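Local coordinates for protein calcium homeostasis modulator 1 (Oryzias latipes, PDB 6LMT) that probably forms a large-pore membrane channel of the calcium homeostasis modulator family, here an assembly of eight subunits with bound cholesterol hemisuccinate, at residues Ser30-Tyr34 / Val112-Thr117; Ser36-Ser40 / Tyr51-Leu55; Ser93-Met98 / Ala210-Thr214. All blocks are in the same frame, centred on the assembly; numbering follows the deposited sequence.

Contact 1. Residues Ser30-Tyr34 / Val112-Thr117; sequences SAQMY and VWVSVT. With Y01 (cholesterol hemisuccinate), chain L; Y01 (cholesterol hemisuccinate), chain M.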
# COMPACT_ATOMS: atom_id res chain seq x y z
N SER A 30 -7.36 -22.85 -5.50
CA SER A 30 -8.44 -23.42 -6.28
C SER A 30 -9.47 -22.37 -6.65
O SER A 30 -9.94 -22.31 -7.79
CB SER A 30 -9.09 -24.55 -5.51
OG SER A 30 -10.17 -25.10 -6.22
N ALA A 31 -9.81 -21.51 -5.70
CA ALA A 31 -10.80 -20.48 -5.96
C ALA A 31 -10.23 -19.31 -6.73
O ALA A 31 -10.97 -18.64 -7.46
CB ALA A 31 -11.40 -20.02 -4.65
N GLN A 32 -8.94 -19.03 -6.58
CA GLN A 32 -8.31 -18.00 -7.38
C GLN A 32 -8.12 -18.45 -8.82
O GLN A 32 -8.20 -17.64 -9.74
CB GLN A 32 -6.99 -17.59 -6.75
CG GLN A 32 -6.24 -16.49 -7.47
CD GLN A 32 -7.02 -15.19 -7.58
OE1 GLN A 32 -7.65 -14.75 -6.62
NE2 GLN A 32 -6.99 -14.59 -8.75
N MET A 33 -7.90 -19.74 -9.03
CA MET A 33 -7.83 -20.27 -10.38
C MET A 33 -9.18 -20.27 -11.05
O MET A 33 -9.26 -20.18 -12.28
CB MET A 33 -7.22 -21.66 -10.33
CG MET A 33 -7.00 -22.33 -11.63
SD MET A 33 -5.90 -23.68 -11.30
CE MET A 33 -6.01 -24.51 -12.84
N TYR A 34 -10.27 -20.35 -10.28
CA TYR A 34 -11.58 -20.21 -10.88
C TYR A 34 -11.82 -18.79 -11.36
O TYR A 34 -12.46 -18.57 -12.39
CB TYR A 34 -12.67 -20.62 -9.90
CG TYR A 34 -14.02 -20.65 -10.55
CD1 TYR A 34 -14.38 -21.72 -11.34
CD2 TYR A 34 -14.91 -19.60 -10.43
CE1 TYR A 34 -15.57 -21.74 -11.98
CE2 TYR A 34 -16.10 -19.62 -11.07
CZ TYR A 34 -16.43 -20.69 -11.83
OH TYR A 34 -17.63 -20.73 -12.47
N VAL A 112 -13.71 -26.94 -2.99
CA VAL A 112 -13.76 -25.51 -3.21
C VAL A 112 -14.07 -25.20 -4.67
O VAL A 112 -14.85 -24.29 -4.95
CB VAL A 112 -12.44 -24.86 -2.74
CG1 VAL A 112 -12.36 -23.41 -3.13
CG2 VAL A 112 -12.35 -24.92 -1.27
N TRP A 113 -13.52 -25.98 -5.60
CA TRP A 113 -13.81 -25.77 -7.02
C TRP A 113 -15.27 -26.02 -7.34
O TRP A 113 -15.88 -25.22 -8.05
CB TRP A 113 -12.94 -26.67 -7.90
CG TRP A 113 -13.20 -26.44 -9.38
CD1 TRP A 113 -14.08 -27.10 -10.16
CD2 TRP A 113 -12.53 -25.52 -10.22
NE1 TRP A 113 -14.04 -26.62 -11.43
CE2 TRP A 113 -13.09 -25.64 -11.49
CE3 TRP A 113 -11.52 -24.59 -10.02
CZ2 TRP A 113 -12.66 -24.89 -12.56
CZ3 TRP A 113 -11.10 -23.85 -11.08
CH2 TRP A 113 -11.67 -24.00 -12.33
N VAL A 114 -15.83 -27.13 -6.86
CA VAL A 114 -17.22 -27.48 -7.16
C VAL A 114 -18.16 -26.45 -6.58
O VAL A 114 -19.15 -26.07 -7.21
CB VAL A 114 -17.51 -28.90 -6.64
CG1 VAL A 114 -18.97 -29.25 -6.76
CG2 VAL A 114 -16.71 -29.89 -7.38
N SER A 115 -17.83 -25.89 -5.42
CA SER A 115 -18.70 -24.92 -4.79
C SER A 115 -18.66 -23.56 -5.49
O SER A 115 -19.71 -22.97 -5.69
CB SER A 115 -18.33 -24.78 -3.33
OG SER A 115 -18.52 -26.00 -2.66
N VAL A 116 -17.48 -23.06 -5.87
CA VAL A 116 -17.45 -21.80 -6.61
C VAL A 116 -18.05 -21.95 -7.99
O VAL A 116 -18.58 -21.00 -8.54
CB VAL A 116 -16.03 -21.18 -6.72
CG1 VAL A 116 -15.51 -20.78 -5.42
CG2 VAL A 116 -15.06 -22.10 -7.38
N THR A 117 -17.99 -23.14 -8.57
CA THR A 117 -18.54 -23.36 -9.89
C THR A 117 -20.06 -23.40 -9.85
O THR A 117 -20.72 -22.87 -10.74
CB THR A 117 -17.95 -24.64 -10.47
OG1 THR A 117 -16.54 -24.52 -10.46
CG2 THR A 117 -18.37 -24.87 -11.86
CAA Y01 L . -18.87 -17.22 -6.44
CBA Y01 L . -18.87 -16.91 -4.95
CAB Y01 L . -20.29 -16.78 -4.43
CAN Y01 L . -18.08 -17.96 -4.18
CAJ Y01 L . -18.22 -17.92 -2.67
CAO Y01 L . -17.47 -19.05 -1.99
CBB Y01 L . -18.31 -20.02 -1.14
CAC Y01 L . -19.71 -20.16 -1.73
CBE Y01 L . -17.65 -21.41 -1.02
CAP Y01 L . -16.73 -21.75 -2.22
CAQ Y01 L . -15.77 -22.84 -1.73
CBG Y01 L . -16.39 -23.25 -0.40
CBI Y01 L . -16.78 -21.88 0.19
CAE Y01 L . -15.60 -20.94 0.41
CAU Y01 L . -17.46 -22.13 1.52
CAS Y01 L . -16.51 -22.89 2.45
CBF Y01 L . -16.25 -24.31 1.90
CBD Y01 L . -15.67 -24.27 0.48
CAK Y01 L . -15.80 -25.68 -0.10
CAI Y01 L . -15.43 -26.75 0.87
CAZ Y01 L . -15.11 -26.53 2.14
CAV Y01 L . -14.47 -27.62 2.99
CBH Y01 L . -15.38 -25.20 2.83
CAD Y01 L . -14.02 -24.52 3.14
CAT Y01 L . -16.13 -25.50 4.14
CAR Y01 L . -15.37 -26.50 5.02
CBC Y01 L . -15.16 -27.81 4.33
OAW Y01 L . -14.37 -28.70 5.19
CAY Y01 L . -13.27 -28.26 5.84
OAG Y01 L . -12.36 -27.68 5.34
CAM Y01 L . -13.35 -28.59 7.30
CAL Y01 L . -12.32 -29.52 7.92
CAX Y01 L . -11.15 -28.85 8.61
OAH Y01 L . -10.22 -28.41 7.91
OAF Y01 L . -11.19 -28.75 9.85
CAA Y01 M . -17.76 -12.24 -6.64
CBA Y01 M . -16.44 -11.66 -6.19
CAB Y01 M . -16.63 -10.66 -5.06
CAN Y01 M . -15.45 -12.76 -5.80
CAJ Y01 M . -15.02 -13.66 -6.92
CAO Y01 M . -13.91 -14.60 -6.53
CBB Y01 M . -14.32 -15.74 -5.59
CAC Y01 M . -15.08 -16.81 -6.37
CBE Y01 M . -13.11 -16.32 -4.82
CAP Y01 M . -11.84 -15.42 -4.84
CAQ Y01 M . -11.19 -15.53 -3.45
CBG Y01 M . -11.80 -16.82 -2.92
CBI Y01 M . -13.29 -16.70 -3.32
CAE Y01 M . -14.01 -15.55 -2.58
CAU Y01 M . -13.97 -18.04 -3.03
CAS Y01 M . -13.69 -18.57 -1.62
CBF Y01 M . -12.19 -18.66 -1.30
CBD Y01 M . -11.51 -17.29 -1.50
CAK Y01 M . -10.00 -17.41 -1.28
CAI Y01 M . -9.63 -18.29 -0.12
CAZ Y01 M . -10.47 -19.06 0.55
CAV Y01 M . -10.05 -19.78 1.81
CBH Y01 M . -11.91 -19.28 0.10
CAD Y01 M . -12.83 -18.67 1.18
CAT Y01 M . -12.09 -20.81 0.03
CAR Y01 M . -11.81 -21.48 1.37
CBC Y01 M . -10.39 -21.26 1.82
OAW Y01 M . -10.26 -21.69 3.22
CAY Y01 M . -10.34 -22.98 3.56
OAG Y01 M . -10.40 -23.90 2.80
CAM Y01 M . -10.32 -23.15 5.05
CAL Y01 M . -9.09 -23.85 5.59
CAX Y01 M . -9.08 -24.00 7.10
OAH Y01 M . -8.99 -25.15 7.57
OAF Y01 M . -9.17 -22.97 7.79

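Contact 2. Residues Ser36-Ser40 / Tyr51-Leu55; sequences SFEFS and YGIGL. With Y01 (cholesterol hemisuccinate), chain N; Y01 (cholesterol hemisuccinate), chain I.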
# COMPACT_ATOMS: atom_id res chain seq x y z
N SER A 36 -9.47 -16.65 -12.35
CA SER A 36 -8.59 -16.40 -13.47
C SER A 36 -8.98 -17.16 -14.72
O SER A 36 -8.53 -16.80 -15.81
CB SER A 36 -7.16 -16.77 -13.10
OG SER A 36 -6.70 -16.00 -12.02
N PHE A 37 -9.78 -18.21 -14.60
CA PHE A 37 -10.17 -19.01 -15.74
C PHE A 37 -11.24 -18.26 -16.51
O PHE A 37 -12.19 -17.75 -15.91
CB PHE A 37 -10.68 -20.37 -15.29
CG PHE A 37 -10.92 -21.33 -16.40
CD1 PHE A 37 -9.86 -21.98 -17.00
CD2 PHE A 37 -12.19 -21.57 -16.87
CE1 PHE A 37 -10.06 -22.84 -18.03
CE2 PHE A 37 -12.40 -22.44 -17.90
CZ PHE A 37 -11.34 -23.08 -18.48
N GLU A 38 -11.08 -18.15 -17.81
CA GLU A 38 -12.05 -17.45 -18.64
C GLU A 38 -12.98 -18.51 -19.21
O GLU A 38 -12.59 -19.27 -20.09
CB GLU A 38 -11.37 -16.62 -19.71
CG GLU A 38 -12.16 -15.40 -20.18
CD GLU A 38 -13.12 -15.65 -21.33
OE1 GLU A 38 -12.83 -16.52 -22.19
OE2 GLU A 38 -14.16 -14.97 -21.41
N PHE A 39 -14.19 -18.55 -18.69
CA PHE A 39 -15.21 -19.51 -19.11
C PHE A 39 -15.63 -19.20 -20.53
O PHE A 39 -16.08 -18.10 -20.82
CB PHE A 39 -16.40 -19.39 -18.17
CG PHE A 39 -17.37 -20.51 -18.26
CD1 PHE A 39 -17.21 -21.64 -17.50
CD2 PHE A 39 -18.45 -20.44 -19.12
CE1 PHE A 39 -18.11 -22.67 -17.58
CE2 PHE A 39 -19.33 -21.47 -19.22
CZ PHE A 39 -19.15 -22.59 -18.45
N SER A 40 -15.46 -20.16 -21.42
CA SER A 40 -15.78 -19.96 -22.83
C SER A 40 -16.66 -21.08 -23.31
O SER A 40 -16.16 -22.01 -23.95
CB SER A 40 -14.52 -19.87 -23.65
OG SER A 40 -14.84 -19.84 -25.02
N TYR A 51 -18.62 -29.45 -22.19
CA TYR A 51 -17.84 -28.34 -21.69
C TYR A 51 -18.29 -27.93 -20.30
O TYR A 51 -17.46 -27.75 -19.40
CB TYR A 51 -17.92 -27.16 -22.65
CG TYR A 51 -17.08 -26.00 -22.21
CD1 TYR A 51 -15.71 -26.01 -22.39
CD2 TYR A 51 -17.64 -24.91 -21.57
CE1 TYR A 51 -14.94 -24.98 -21.97
CE2 TYR A 51 -16.88 -23.89 -21.14
CZ TYR A 51 -15.52 -23.92 -21.36
OH TYR A 51 -14.76 -22.88 -20.93
N GLY A 52 -19.60 -27.79 -20.10
CA GLY A 52 -20.10 -27.33 -18.82
C GLY A 52 -19.96 -28.35 -17.72
O GLY A 52 -19.64 -28.00 -16.58
N ILE A 53 -20.17 -29.62 -18.03
CA ILE A 53 -20.01 -30.65 -17.02
C ILE A 53 -18.55 -31.05 -16.88
O ILE A 53 -18.11 -31.42 -15.79
CB ILE A 53 -20.94 -31.84 -17.35
CG1 ILE A 53 -22.38 -31.35 -17.41
CG2 ILE A 53 -20.90 -32.92 -16.34
CD1 ILE A 53 -22.84 -30.65 -16.18
N GLY A 54 -17.76 -30.91 -17.93
CA GLY A 54 -16.34 -31.16 -17.82
C GLY A 54 -15.61 -30.16 -16.95
O GLY A 54 -14.65 -30.52 -16.28
N LEU A 55 -16.05 -28.91 -16.94
CA LEU A 55 -15.46 -27.95 -16.02
C LEU A 55 -15.91 -28.13 -14.59
O LEU A 55 -15.36 -27.49 -13.69
CB LEU A 55 -15.75 -26.53 -16.45
CG LEU A 55 -14.86 -26.08 -17.59
CD1 LEU A 55 -15.27 -24.72 -17.95
CD2 LEU A 55 -13.42 -26.08 -17.14
CAA Y01 N . -7.06 -13.84 -16.38
CBA Y01 N . -6.34 -13.02 -15.32
CAB Y01 N . -7.16 -12.94 -14.04
CAN Y01 N . -4.94 -13.57 -15.05
CAJ Y01 N . -3.98 -13.47 -16.21
CAO Y01 N . -2.57 -13.84 -15.84
CBB Y01 N . -2.33 -15.34 -15.60
CAC Y01 N . -2.28 -16.08 -16.93
CBE Y01 N . -1.08 -15.59 -14.73
CAP Y01 N . -0.54 -14.33 -13.98
CAQ Y01 N . -0.06 -14.81 -12.60
CBG Y01 N . 0.13 -16.30 -12.84
CBI Y01 N . -1.12 -16.70 -13.64
CAE Y01 N . -2.42 -16.56 -12.83
CAU Y01 N . -0.95 -18.14 -14.13
CAS Y01 N . -0.52 -19.11 -13.02
CBF Y01 N . 0.73 -18.64 -12.25
CBD Y01 N . 0.53 -17.22 -11.69
CAK Y01 N . 1.81 -16.73 -11.03
CAI Y01 N . 2.52 -17.78 -10.23
CAZ Y01 N . 2.21 -19.07 -10.23
CAV Y01 N . 2.87 -20.04 -9.26
CBH Y01 N . 1.20 -19.67 -11.18
CAD Y01 N . 0.01 -20.19 -10.35
CAT Y01 N . 1.93 -20.84 -11.88
CAR Y01 N . 2.43 -21.87 -10.88
CBC Y01 N . 3.43 -21.29 -9.92
OAW Y01 N . 3.67 -22.24 -8.84
CAY Y01 N . 4.32 -23.40 -9.05
OAG Y01 N . 4.85 -23.72 -10.07
CAM Y01 N . 4.31 -24.25 -7.82
CAL Y01 N . 5.66 -24.47 -7.19
CAX Y01 N . 5.64 -25.33 -5.94
OAH Y01 N . 6.33 -26.36 -5.93
OAF Y01 N . 4.93 -24.96 -4.99
CAA Y01 I . -5.15 -18.09 -18.45
CBA Y01 I . -5.44 -18.61 -17.05
CAB Y01 I . -6.72 -19.43 -17.03
CAN Y01 I . -4.26 -19.41 -16.50
CAJ Y01 I . -4.52 -20.19 -15.23
CAO Y01 I . -3.32 -21.02 -14.81
CBB Y01 I . -3.52 -22.54 -14.73
CAC Y01 I . -4.54 -22.99 -15.77
CBE Y01 I . -2.20 -23.31 -14.91
CAP Y01 I . -1.16 -22.54 -15.77
CAQ Y01 I . 0.21 -23.14 -15.42
CBG Y01 I . -0.17 -24.39 -14.64
CBI Y01 I . -1.32 -23.86 -13.75
CAE Y01 I . -0.90 -22.74 -12.80
CAU Y01 I . -1.84 -25.03 -12.93
CAS Y01 I . -0.70 -25.61 -12.09
CBF Y01 I . 0.36 -26.26 -13.00
CBD Y01 I . 0.93 -25.25 -14.01
CAK Y01 I . 1.66 -26.05 -15.08
CAI Y01 I . 2.50 -27.16 -14.51
CAZ Y01 I . 2.54 -27.49 -13.23
CAV Y01 I . 3.61 -28.41 -12.68
CBH Y01 I . 1.51 -26.97 -12.23
CAD Y01 I . 2.21 -26.01 -11.25
CAT Y01 I . 0.96 -28.20 -11.47
CAR Y01 I . 2.07 -29.02 -10.82
CBC Y01 I . 3.05 -29.54 -11.84
OAW Y01 I . 4.14 -30.26 -11.15
CAY Y01 I . 4.73 -29.76 -10.06
OAG Y01 I . 5.19 -28.66 -9.95
CAM Y01 I . 4.74 -30.76 -8.94
CAL Y01 I . 6.06 -31.28 -8.41
CAX Y01 I . 6.58 -30.59 -7.16
OAH Y01 I . 7.15 -29.49 -7.28
OAF Y01 I . 6.40 -31.16 -6.07

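Contact 3. Residues Ser93-Met98 / Ala210-Thr214; sequences SVLRYM and AFLKT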
# COMPACT_ATOMS: atom_id res chain seq x y z
N SER A 93 -3.21 -51.20 9.66
CA SER A 93 -4.12 -50.13 10.06
C SER A 93 -3.45 -48.77 10.06
O SER A 93 -4.11 -47.76 9.83
CB SER A 93 -4.70 -50.40 11.45
OG SER A 93 -3.70 -50.23 12.44
N VAL A 94 -2.14 -48.72 10.32
CA VAL A 94 -1.41 -47.47 10.28
C VAL A 94 -1.23 -47.00 8.84
O VAL A 94 -1.31 -45.81 8.54
CB VAL A 94 -0.06 -47.62 11.01
CG1 VAL A 94 0.78 -46.37 10.92
CG2 VAL A 94 -0.31 -47.96 12.45
N LEU A 95 -1.04 -47.95 7.91
CA LEU A 95 -0.95 -47.59 6.50
C LEU A 95 -2.30 -47.14 5.96
O LEU A 95 -2.38 -46.20 5.17
CB LEU A 95 -0.42 -48.77 5.70
CG LEU A 95 1.00 -49.23 6.01
CD1 LEU A 95 1.32 -50.48 5.23
CD2 LEU A 95 2.00 -48.14 5.71
N ARG A 96 -3.39 -47.81 6.38
CA ARG A 96 -4.71 -47.38 5.96
C ARG A 96 -5.09 -46.04 6.55
O ARG A 96 -5.77 -45.25 5.90
CB ARG A 96 -5.78 -48.41 6.33
CG ARG A 96 -5.78 -49.66 5.49
CD ARG A 96 -7.09 -50.41 5.67
NE ARG A 96 -7.29 -50.90 7.03
CZ ARG A 96 -6.92 -52.10 7.44
NH1 ARG A 96 -6.34 -52.95 6.60
NH2 ARG A 96 -7.13 -52.47 8.70
N TYR A 97 -4.65 -45.76 7.78
CA TYR A 97 -4.98 -44.48 8.39
C TYR A 97 -4.21 -43.35 7.73
O TYR A 97 -4.73 -42.25 7.56
CB TYR A 97 -4.67 -44.51 9.89
CG TYR A 97 -5.17 -43.27 10.55
CD1 TYR A 97 -6.52 -43.12 10.78
CD2 TYR A 97 -4.31 -42.23 10.88
CE1 TYR A 97 -7.00 -41.99 11.34
CE2 TYR A 97 -4.80 -41.09 11.44
CZ TYR A 97 -6.15 -40.98 11.67
OH TYR A 97 -6.69 -39.86 12.24
N MET A 98 -2.98 -43.64 7.33
CA MET A 98 -2.12 -42.67 6.67
C MET A 98 -2.65 -42.28 5.30
O MET A 98 -2.67 -41.10 4.94
CB MET A 98 -0.76 -43.32 6.55
CG MET A 98 0.38 -42.54 6.14
SD MET A 98 1.57 -43.89 6.05
CE MET A 98 1.71 -44.39 7.76
N ALA A 210 -4.11 -45.67 16.18
CA ALA A 210 -3.58 -45.59 14.83
C ALA A 210 -3.28 -44.15 14.49
O ALA A 210 -2.29 -43.86 13.81
CB ALA A 210 -4.57 -46.19 13.83
N PHE A 211 -4.12 -43.24 14.98
CA PHE A 211 -3.87 -41.81 14.90
C PHE A 211 -2.59 -41.43 15.63
O PHE A 211 -1.85 -40.54 15.18
CB PHE A 211 -5.06 -41.05 15.48
CG PHE A 211 -4.84 -39.58 15.61
CD1 PHE A 211 -4.85 -38.77 14.49
CD2 PHE A 211 -4.64 -39.00 16.85
CE1 PHE A 211 -4.65 -37.42 14.60
CE2 PHE A 211 -4.44 -37.65 16.96
CZ PHE A 211 -4.46 -36.85 15.83
N LEU A 212 -2.31 -42.08 16.75
CA LEU A 212 -1.11 -41.74 17.50
C LEU A 212 0.13 -42.37 16.87
O LEU A 212 1.21 -41.79 16.94
CB LEU A 212 -1.30 -42.18 18.95
CG LEU A 212 -2.56 -41.58 19.59
CD1 LEU A 212 -2.86 -42.17 20.95
CD2 LEU A 212 -2.50 -40.07 19.66
N LYS A 213 -0.01 -43.54 16.24
CA LYS A 213 1.12 -44.12 15.52
C LYS A 213 1.40 -43.37 14.22
O LYS A 213 2.56 -43.24 13.81
CB LYS A 213 0.88 -45.60 15.23
CG LYS A 213 1.03 -46.49 16.43
CD LYS A 213 0.75 -47.93 16.08
CE LYS A 213 0.88 -48.81 17.29
NZ LYS A 213 0.58 -50.24 17.00
N THR A 214 0.35 -42.89 13.55
CA THR A 214 0.55 -42.13 12.33
C THR A 214 1.12 -40.75 12.62
O THR A 214 1.89 -40.22 11.82
CB THR A 214 -0.77 -42.03 11.56
OG1 THR A 214 -1.30 -43.34 11.38
CG2 THR A 214 -0.59 -41.43 10.19

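Contact 1. Residues Ser30-Tyr34 / Val112-Thr117
This is a buried helix-helix contact between helices 21-36 and 108-120, whose local axes run in roughly the same direction, 38° apart and 9.0 Å at closest approach. Two rings dominate it: Tyr-34 turns its ring edge to the face of Trp-113, a T-shaped pair with centroids 5.2 Å apart and planes at 81°. Val-116 CG2 lies over the Tyr-34 ring in a CH-pi contact, 4.1 Å from the centroid. The CA atoms of Ser-30 and Trp-113 come nearest, 5.9 Å apart, as the small serine permits; beside them Ala-31 CB meets Val-112 CG1 at 3.8 Å. Alongside lie two sterols, Val-116 CG1 being 3.6 Å from CAP of chain L and Ala-31 CB 3.6 Å from CAU of chain M. The polar ends bond elsewhere: Ser-30 OG to Ala-109 O, Tyr-34 OH to Asp-120, Trp-113 NE1 to Leu-55 O, while Thr-117 OG1 donates to Trp-113 O (2.6 Å). Shape and ring packing therefore hold this interface, its polar groups being satisfied elsewhere.

Contact 2. Residues Ser36-Ser40 / Tyr51-Leu55
One hydrogen bond ties the chain just beyond helix 21-36 to the early turns of helix 48-70. Ser-40 N donates to Tyr-51 OH at 2.9 Å with a nearly straight angle of 165°. Tyrosine suits this place because its long, rigid side chain carries a hydroxyl across a gap that keeps the CA atoms of Ser-40 and Tyr-51 8.7 Å apart. The same hydroxyl also hydrogen-bonds Gln-182 of a neighbouring subunit.

Aromatic packing lies next to the hydrogen bond. Tyr-51 directs its ring edge at the face of Phe-39, with centroids 5.2 Å apart and planes at 67°; the closest atoms, Phe-39 CZ and Tyr-51 CE2, are 3.8 Å apart.

Apolar contacts converge on Leu-55, one turn further along the helix. Its CD1 methyl reaches Phe-39 CE1 at 3.5 Å and Phe-37 CE2 at 3.7 Å, so a single branched side chain fills the space beside both phenyl rings.

On the sterol side, Ser-36 O lies 3.4 Å from CAA of the cholesterol hemisuccinate of chain N and 3.4 Å from CAB of that of chain I, and Phe-37 CA is 3.7 Å from that same CAB. The CA-to-CB bond of Glu-38 points away from residues 51-55, and its carboxylate forms a salt bridge with Lys-178 of the neighbouring subunit.

The geometry is that of a loop that leaves helix 21-36 and packs its aromatic side chains on the helix that follows, 48-70. Just beyond Ser-40 the disulfide Cys-41 to Cys-126 ties this loop to helix 122-128, and the loop also forms part of the subunit interface and borders a sterol site of this channel.

Contact 3. Residues Ser93-Met98 / Ala210-Thr214
Tyr-97, Thr-214 and Val-94 bury the most surface where helix 92-105 meets helix 210-258, the local axes crossing steeply at 77° and 9.0 Å apart. Tyr-97 lays one ring face over the backbone at Ala-210 C and Phe-211 N, while its OH approaches Phe-211 CD1 to 3.1 Å. That hydroxyl hydrogen-bonds Arg-203, so the flat ring packs while its polar tip is paired. Thr-214 sits at the edge of the same ring, its OG1 3.2 Å from Tyr-97 CD2. This oxygen donates to Ala-210 O at 2.7 Å, which lets a polar residue occupy a buried place. Thr-214 CG2 lies 4.0 Å from Met-98 CA. Val-94, branched and compact, touches Thr-214 OG1 through CG1 (3.7 Å) and the aliphatic Lys-213 CD through CG2 (3.8 Å). The ammonium group of Lys-213 forms a salt bridge with Glu-254 of another neighbouring subunit. Van der Waals packing thus joins these helices, while the lysine's charge serves the contact between subunits.

Contacts 1 and 2 are neighbours, their centres about 11 Å apart, and they meet directly: Trp-113 NE1 of contact 1 lies 2.8 Å from Leu-55 O of contact 2, a probable hydrogen bond between helices 108-120 and 48-70. Along the chain contact 2 is nested inside the loop closed by contact 1, and both touch one neighbouring subunit. They also share a sterol site, to which Met-33, Ser-36 and Phe-37 contribute. Contact 3 stands apart, its centre about 31 Å from that of contact 1 and 38 Å from that of contact 2. The segments of contacts 1 and 3 alternate along the chain, although their nearest atoms stay about 20 Å apart.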